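Long-range contacts in PKS_KS domain-containing protein (Photorhabdus luminescens subsp. laumondii, PDB 6SMO), which probably acts as a 3-oxoacyl-[acyl-carrier-protein] synthase, a ketosynthase of the thiolase-like superfamily, and is seen here with a pentaoxo-dodecanal in its pocket: residues Phe123-Ala128 with Ser173-Tyr178; Ala287-Val292 with Ser433-Arg438; Tyr328-Gly333 with Ala421-Ser426. All blocks are in the same frame, centred on the assembly; numbering follows the deposited sequence.

Contact 1: residues Phe123-Ala128 with Ser173-Tyr178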
# COMPACT_ATOMS: atom_id res chain seq x y z
N PHE B 123 2.63 -2.42 -23.04
CA PHE B 123 3.72 -2.52 -22.04
C PHE B 123 3.45 -1.53 -20.89
O PHE B 123 3.41 -0.32 -21.15
CB PHE B 123 5.08 -2.26 -22.69
CG PHE B 123 6.23 -2.11 -21.73
CD1 PHE B 123 6.44 -3.03 -20.72
CD2 PHE B 123 7.10 -1.04 -21.83
CE1 PHE B 123 7.49 -2.89 -19.83
CE2 PHE B 123 8.16 -0.89 -20.94
CZ PHE B 123 8.35 -1.82 -19.94
N GLY B 124 3.28 -2.05 -19.67
CA GLY B 124 2.94 -1.27 -18.46
C GLY B 124 3.88 -1.56 -17.30
O GLY B 124 4.53 -2.62 -17.32
N VAL B 125 3.93 -0.65 -16.32
CA VAL B 125 4.82 -0.72 -15.12
C VAL B 125 3.95 -0.91 -13.88
O VAL B 125 2.81 -0.41 -13.87
CB VAL B 125 5.71 0.53 -15.01
CG1 VAL B 125 6.60 0.49 -13.78
CG2 VAL B 125 6.55 0.74 -16.26
N ALA B 126 4.48 -1.61 -12.87
CA ALA B 126 3.85 -1.81 -11.54
C ALA B 126 4.94 -2.00 -10.48
O ALA B 126 5.23 -3.16 -10.13
CB ALA B 126 2.90 -2.98 -11.59
N ILE B 127 5.53 -0.90 -10.01
CA ILE B 127 6.59 -0.88 -8.95
C ILE B 127 5.95 -0.41 -7.64
O ILE B 127 5.52 0.76 -7.58
CB ILE B 127 7.79 -0.00 -9.37
CG1 ILE B 127 8.45 -0.53 -10.64
CG2 ILE B 127 8.78 0.13 -8.23
CD1 ILE B 127 9.43 0.42 -11.28
N ALA B 128 5.90 -1.29 -6.64
CA ALA B 128 5.25 -1.07 -5.33
C ALA B 128 6.27 -0.56 -4.31
O ALA B 128 7.49 -0.68 -4.57
CB ALA B 128 4.61 -2.35 -4.86
N SER B 173 9.26 6.99 -13.48
CA SER B 173 10.66 7.16 -13.97
C SER B 173 11.04 5.99 -14.89
O SER B 173 11.66 6.25 -15.94
CB SER B 173 11.63 7.29 -12.82
OG SER B 173 11.38 8.47 -12.08
N VAL B 174 10.68 4.77 -14.50
CA VAL B 174 10.96 3.51 -15.27
C VAL B 174 10.08 3.49 -16.52
O VAL B 174 10.61 3.12 -17.60
CB VAL B 174 10.75 2.26 -14.39
CG1 VAL B 174 10.74 0.98 -15.21
CG2 VAL B 174 11.80 2.17 -13.29
N ALA B 175 8.81 3.88 -16.39
CA ALA B 175 7.83 3.96 -17.50
C ALA B 175 8.31 4.97 -18.56
O ALA B 175 8.13 4.70 -19.76
CB ALA B 175 6.47 4.35 -16.96
N LYS B 176 8.91 6.08 -18.11
CA LYS B 176 9.48 7.14 -18.99
C LYS B 176 10.68 6.59 -19.77
O LYS B 176 10.78 6.88 -20.97
CB LYS B 176 9.91 8.36 -18.15
CG LYS B 176 8.82 9.40 -17.92
CD LYS B 176 8.76 10.46 -19.00
CE LYS B 176 9.83 11.52 -18.85
NZ LYS B 176 9.85 12.46 -19.99
N LYS B 177 11.55 5.81 -19.10
CA LYS B 177 12.87 5.37 -19.63
C LYS B 177 12.68 4.37 -20.78
O LYS B 177 13.43 4.48 -21.77
CB LYS B 177 13.72 4.76 -18.51
CG LYS B 177 15.19 4.57 -18.86
CD LYS B 177 16.04 4.09 -17.69
CE LYS B 177 17.50 3.90 -18.06
NZ LYS B 177 18.19 5.20 -18.26
N TYR B 178 11.74 3.42 -20.65
CA TYR B 178 11.54 2.29 -21.59
C TYR B 178 10.24 2.46 -22.40
O TYR B 178 9.90 1.54 -23.17
CB TYR B 178 11.56 0.96 -20.83
CG TYR B 178 12.76 0.79 -19.93
CD1 TYR B 178 14.03 0.66 -20.46
CD2 TYR B 178 12.63 0.79 -18.55
CE1 TYR B 178 15.14 0.52 -19.65
CE2 TYR B 178 13.73 0.64 -17.72
CZ TYR B 178 14.99 0.51 -18.27
OH TYR B 178 16.07 0.37 -17.45

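Contact 2: residues Ala287-Val292 with Ser433-Arg438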
# COMPACT_ATOMS: atom_id res chain seq x y z
N ALA B 287 1.49 -18.57 -12.02
CA ALA B 287 0.26 -19.34 -12.33
C ALA B 287 -0.98 -18.64 -11.75
O ALA B 287 -1.97 -18.50 -12.49
CB ALA B 287 0.38 -20.75 -11.81
N GLY B 288 -0.94 -18.26 -10.47
CA GLY B 288 -2.10 -17.69 -9.75
C GLY B 288 -1.71 -16.69 -8.68
O GLY B 288 -0.54 -16.68 -8.27
N TYR B 289 -2.69 -15.89 -8.24
CA TYR B 289 -2.55 -14.84 -7.19
C TYR B 289 -3.86 -14.75 -6.40
O TYR B 289 -4.94 -14.95 -6.99
CB TYR B 289 -2.20 -13.49 -7.82
CG TYR B 289 -2.38 -12.30 -6.91
CD1 TYR B 289 -1.47 -12.03 -5.91
CD2 TYR B 289 -3.46 -11.44 -7.06
CE1 TYR B 289 -1.62 -10.93 -5.07
CE2 TYR B 289 -3.63 -10.34 -6.23
CZ TYR B 289 -2.70 -10.09 -5.23
OH TYR B 289 -2.86 -9.01 -4.40
N ALA B 290 -3.76 -14.47 -5.10
CA ALA B 290 -4.89 -14.22 -4.18
C ALA B 290 -4.43 -13.33 -3.02
O ALA B 290 -3.23 -13.37 -2.69
CB ALA B 290 -5.45 -15.54 -3.68
N SER B 291 -5.35 -12.56 -2.44
CA SER B 291 -5.10 -11.63 -1.31
C SER B 291 -6.36 -11.51 -0.44
O SER B 291 -7.46 -11.43 -1.01
CB SER B 291 -4.64 -10.29 -1.81
OG SER B 291 -4.16 -9.49 -0.73
N VAL B 292 -6.18 -11.50 0.88
CA VAL B 292 -7.28 -11.42 1.89
C VAL B 292 -6.88 -10.43 2.99
O VAL B 292 -5.74 -9.92 2.95
CB VAL B 292 -7.60 -12.80 2.49
CG1 VAL B 292 -8.05 -13.79 1.42
CG2 VAL B 292 -6.42 -13.37 3.27
N SER B 433 -0.99 -12.07 1.27
CA SER B 433 -0.86 -12.18 -0.21
C SER B 433 -0.03 -13.42 -0.57
O SER B 433 1.04 -13.62 0.04
CB SER B 433 -0.26 -10.93 -0.79
OG SER B 433 -1.18 -9.84 -0.70
N VAL B 434 -0.53 -14.22 -1.52
CA VAL B 434 0.10 -15.49 -1.99
C VAL B 434 0.12 -15.47 -3.53
O VAL B 434 -0.92 -15.10 -4.12
CB VAL B 434 -0.64 -16.72 -1.45
CG1 VAL B 434 -0.02 -18.03 -1.94
CG2 VAL B 434 -0.71 -16.71 0.07
N ILE B 435 1.25 -15.85 -4.13
CA ILE B 435 1.37 -16.15 -5.59
C ILE B 435 1.84 -17.60 -5.74
O ILE B 435 2.67 -18.04 -4.93
CB ILE B 435 2.30 -15.16 -6.32
CG1 ILE B 435 3.67 -15.05 -5.66
CG2 ILE B 435 1.64 -13.80 -6.45
CD1 ILE B 435 4.75 -14.51 -6.56
N VAL B 436 1.31 -18.31 -6.74
CA VAL B 436 1.69 -19.71 -7.09
C VAL B 436 2.58 -19.67 -8.33
O VAL B 436 2.08 -19.28 -9.40
CB VAL B 436 0.45 -20.59 -7.31
CG1 VAL B 436 0.83 -22.02 -7.67
CG2 VAL B 436 -0.48 -20.58 -6.11
N MET B 437 3.86 -20.03 -8.18
CA MET B 437 4.84 -20.14 -9.29
C MET B 437 5.01 -21.62 -9.66
O MET B 437 4.78 -22.49 -8.79
CB MET B 437 6.19 -19.54 -8.91
CG MET B 437 6.15 -18.03 -8.81
SD MET B 437 7.77 -17.28 -9.09
CE MET B 437 7.32 -15.54 -9.14
N ARG B 438 5.41 -21.88 -10.91
CA ARG B 438 5.41 -23.23 -11.54
C ARG B 438 6.56 -23.31 -12.54
O ARG B 438 6.87 -22.29 -13.19
CB ARG B 438 4.05 -23.46 -12.22
CG ARG B 438 3.80 -24.89 -12.67
CD ARG B 438 2.44 -25.00 -13.33
NE ARG B 438 2.14 -26.36 -13.78
CZ ARG B 438 1.02 -26.72 -14.41
NH1 ARG B 438 0.08 -25.83 -14.66
NH2 ARG B 438 0.86 -27.98 -14.78

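Contact 3: residues Tyr328-Gly333 with Ala421-Ser426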
# COMPACT_ATOMS: atom_id res chain seq x y z
N TYR B 328 7.34 -27.11 -2.42
CA TYR B 328 8.25 -26.03 -1.94
C TYR B 328 7.46 -24.76 -1.64
O TYR B 328 6.53 -24.43 -2.41
CB TYR B 328 9.36 -25.75 -2.96
CG TYR B 328 10.18 -24.53 -2.63
CD1 TYR B 328 11.02 -24.51 -1.53
CD2 TYR B 328 10.09 -23.37 -3.39
CE1 TYR B 328 11.76 -23.39 -1.20
CE2 TYR B 328 10.83 -22.24 -3.08
CZ TYR B 328 11.67 -22.25 -1.98
OH TYR B 328 12.39 -21.14 -1.67
N ILE B 329 7.82 -24.06 -0.56
CA ILE B 329 7.17 -22.80 -0.08
C ILE B 329 8.26 -21.78 0.27
O ILE B 329 9.10 -22.09 1.14
CB ILE B 329 6.24 -23.09 1.12
CG1 ILE B 329 5.12 -24.08 0.76
CG2 ILE B 329 5.67 -21.80 1.69
CD1 ILE B 329 4.52 -24.79 1.96
N SER B 330 8.25 -20.62 -0.39
CA SER B 330 9.08 -19.43 -0.05
C SER B 330 8.31 -18.55 0.94
O SER B 330 7.65 -17.60 0.50
CB SER B 330 9.46 -18.66 -1.29
OG SER B 330 10.17 -17.48 -0.94
N ALA B 331 8.38 -18.88 2.24
CA ALA B 331 7.59 -18.23 3.31
C ALA B 331 8.09 -16.80 3.54
O ALA B 331 9.26 -16.51 3.19
CB ALA B 331 7.65 -19.04 4.58
N HIS B 332 7.24 -15.98 4.15
CA HIS B 332 7.53 -14.56 4.49
C HIS B 332 8.69 -14.53 5.49
O HIS B 332 9.63 -13.78 5.23
CB HIS B 332 6.25 -13.94 5.05
CG HIS B 332 6.36 -12.51 5.42
ND1 HIS B 332 6.26 -11.51 4.50
CD2 HIS B 332 6.53 -11.91 6.61
CE1 HIS B 332 6.39 -10.35 5.10
NE2 HIS B 332 6.55 -10.57 6.39
N GLY B 333 8.61 -15.34 6.55
CA GLY B 333 9.69 -15.53 7.54
C GLY B 333 10.35 -14.27 8.07
O GLY B 333 11.56 -14.17 7.90
N ALA B 421 5.51 -24.17 -6.70
CA ALA B 421 6.07 -23.35 -5.59
C ALA B 421 5.01 -22.38 -5.07
O ALA B 421 4.27 -21.81 -5.89
CB ALA B 421 7.31 -22.62 -6.06
N LEU B 422 4.95 -22.21 -3.75
CA LEU B 422 4.12 -21.19 -3.05
C LEU B 422 5.03 -20.06 -2.55
O LEU B 422 6.21 -20.34 -2.26
CB LEU B 422 3.37 -21.84 -1.88
CG LEU B 422 1.90 -22.17 -2.13
CD1 LEU B 422 1.72 -22.98 -3.41
CD2 LEU B 422 1.32 -22.91 -0.94
N LYS B 423 4.49 -18.84 -2.46
CA LYS B 423 5.21 -17.62 -2.00
C LYS B 423 4.28 -16.82 -1.10
O LYS B 423 3.37 -16.15 -1.63
CB LYS B 423 5.69 -16.81 -3.21
CG LYS B 423 6.25 -15.43 -2.90
CD LYS B 423 7.57 -15.46 -2.16
CE LYS B 423 7.87 -14.16 -1.44
NZ LYS B 423 7.14 -14.07 -0.15
N LEU B 424 4.49 -16.89 0.22
CA LEU B 424 3.64 -16.26 1.26
C LEU B 424 4.22 -14.89 1.62
O LEU B 424 5.44 -14.80 1.83
CB LEU B 424 3.58 -17.18 2.48
CG LEU B 424 2.65 -18.39 2.38
CD1 LEU B 424 2.80 -19.11 1.05
CD2 LEU B 424 2.90 -19.35 3.54
N SER B 425 3.36 -13.86 1.67
CA SER B 425 3.71 -12.48 2.11
C SER B 425 2.66 -11.96 3.10
O SER B 425 1.48 -12.33 2.95
CB SER B 425 3.87 -11.55 0.94
OG SER B 425 5.05 -11.85 0.21
N SER B 426 3.09 -11.14 4.06
CA SER B 426 2.26 -10.53 5.12
C SER B 426 2.74 -9.10 5.40
O SER B 426 3.96 -8.86 5.30
CB SER B 426 2.28 -11.37 6.38
OG SER B 426 1.64 -12.62 6.17
O HOH W 1 8.07 -11.64 1.74

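Contact 1: residues Phe123-Ala128 with Ser173-Tyr178
F123, V125 and I127 point from one face of strand 123-128 and meet V174, A175 and Y178 of helix 169-178. This is a helix laid on a sheet, as in the layered alpha/beta fold of the thiolase superfamily. The axes of the two short segments approach to 8.5 Å and run roughly antiparallel, at 153°.

Apolar side chains carry the contact. An extended chi2 (167°) puts CD1 of I127 at the fork of V174, where CG2 of V174 lies 3.6 Å from CD1 of I127. V125 uses one branch. Its CG2 sits 3.7 Å from CB of A175, and it has V174 CG1 as a looser neighbour. F123 gives a ring corner, with CE2 3.9 Å from CB of Y178. The tyrosine ring itself leads away from the strand. K177 CG lies over the centre of one face of that ring, and V174 CG1 is at its edge.

No hydrogen bond joins the segments. The carbonyl O of Y178 lies 3.7 Å from CE2 of F123, at the ring edge and near its plane. The hydroxyl of Y178 is held by E105 instead.

F251 of the neighbouring Ketoacyl_synth_N domain-containing chain touches A175. Around this layer, F123 also packs on I212, and I127 and V174 on L214, of strand 212-219. Helix 95-111 lies against the helix at V174.

Contact 2: residues Ala287-Val292 with Ser433-Arg438
Y289 and I435 face each other in an antiparallel strand pair that starts with a classic beta bulge. A287 and G288 share the carbonyl of V436. A287 N bonds V436 O at 2.8 Å, and G288 N makes a weak bond to the same oxygen at 3.4 Å. V436 N returns a bond of 2.9 Å to G288 O, from 36° out of the carbonyl plane. A290 and V434 form the next hydrogen-bonded pair. The bond from V434 N to A290 O, 3.1 Å long, is nearly straight, at 176°.

Y289, S291, S433 and I435 lie on one face of the sheet. With CG anti to its backbone N (chi1 165°), Y289 lies beside I435. Its ring edge at CD1 meets I435 CG2 at 3.6 Å. The hydroxyls of S291 and S433 are close, with OG 3.0 Å from OG, but each has another partner. S291 OG bonds H432 O and also K153 NZ of the neighbouring Ketoacyl_synth_N domain-containing chain.

Further out, helix 193-206 lies against this face, and helix 306-319 packs on A287 and V292. One carboxylate oxygen, OD1 of D196, is hydrogen-bonded to both Y289 OH and S433 OG.

Contact 3: residues Tyr328-Gly333 with Ala421-Ser426
H332 and S426 meet where parallel strands 326-330 and 420-427 run out toward the ligand pocket of this ketosynthase fold. H332 begins an HGSST sequence. It probably matches the first histidine of the Cys-His-His set of beta-ketoacyl synthases.

The strands pair around I329 and L422. L422 N bonds Y328 O at 3.0 Å, and L422 O takes the N-H of S330 at 2.8 Å. The same residue thus grips the backbone before and after I329. A third bond, from L424 N to S330 O, is longer at 3.3 Å. Its donor stands above the carbonyl plane, 41° out of it.

On one face of the pair, I329 and L422 lie side by side, pointing the same way. CG1 of I329 is 3.9 Å from CB of L422. CG2 of I329 meets both methyls of L424. On the face that carries Y328, S330 and K423, the lysine chain bends at chi2 (69°), which sets its CD 3.5 Å from OG of S330. A421 CB touches the edge of the Y328 ring at CD2.

Beyond the paired residues, the H332 ring lies under CB of S426 in a CH-pi contact. CB stands 4.2 Å from the ring centroid, almost on the normal. H369, a pocket residue, meets the H332 ring with the planes at about 80°.

K423 NZ bonds S425 OG at 3.1 Å. S425 OG is itself hydrogen-bonded to N375. A water accepts a bond from this amine and also makes a weak bond with H332 ND1. The buried amine thus has S425 OG and the water as hydrogen-bond partners, with E378 as a long, weak ion partner. This probably helps to accommodate its charge, and the water gives a weak link to the histidine beside the pocket.

All three contacts reach the same mixed sheet. Contacts 2 and 3 are neighbours in it, with centres about 10 Å apart. Strands 420-427 and 431-438 follow each other in the chain and join them directly. M437 O lies 2.8 Å from A421 N, and S433 O 2.9 Å from S425 N, both probable hydrogen bonds. Contact 1 lies farther off, its centre about 22 Å from that of contact 2 and 26 Å from that of contact 3. Of contacts 2 and 3, the bound pentaoxo-dodecanal lies nearer to contact 3, about 6 Å from the side chain of H332, against about 11 Å for S433 in contact 2.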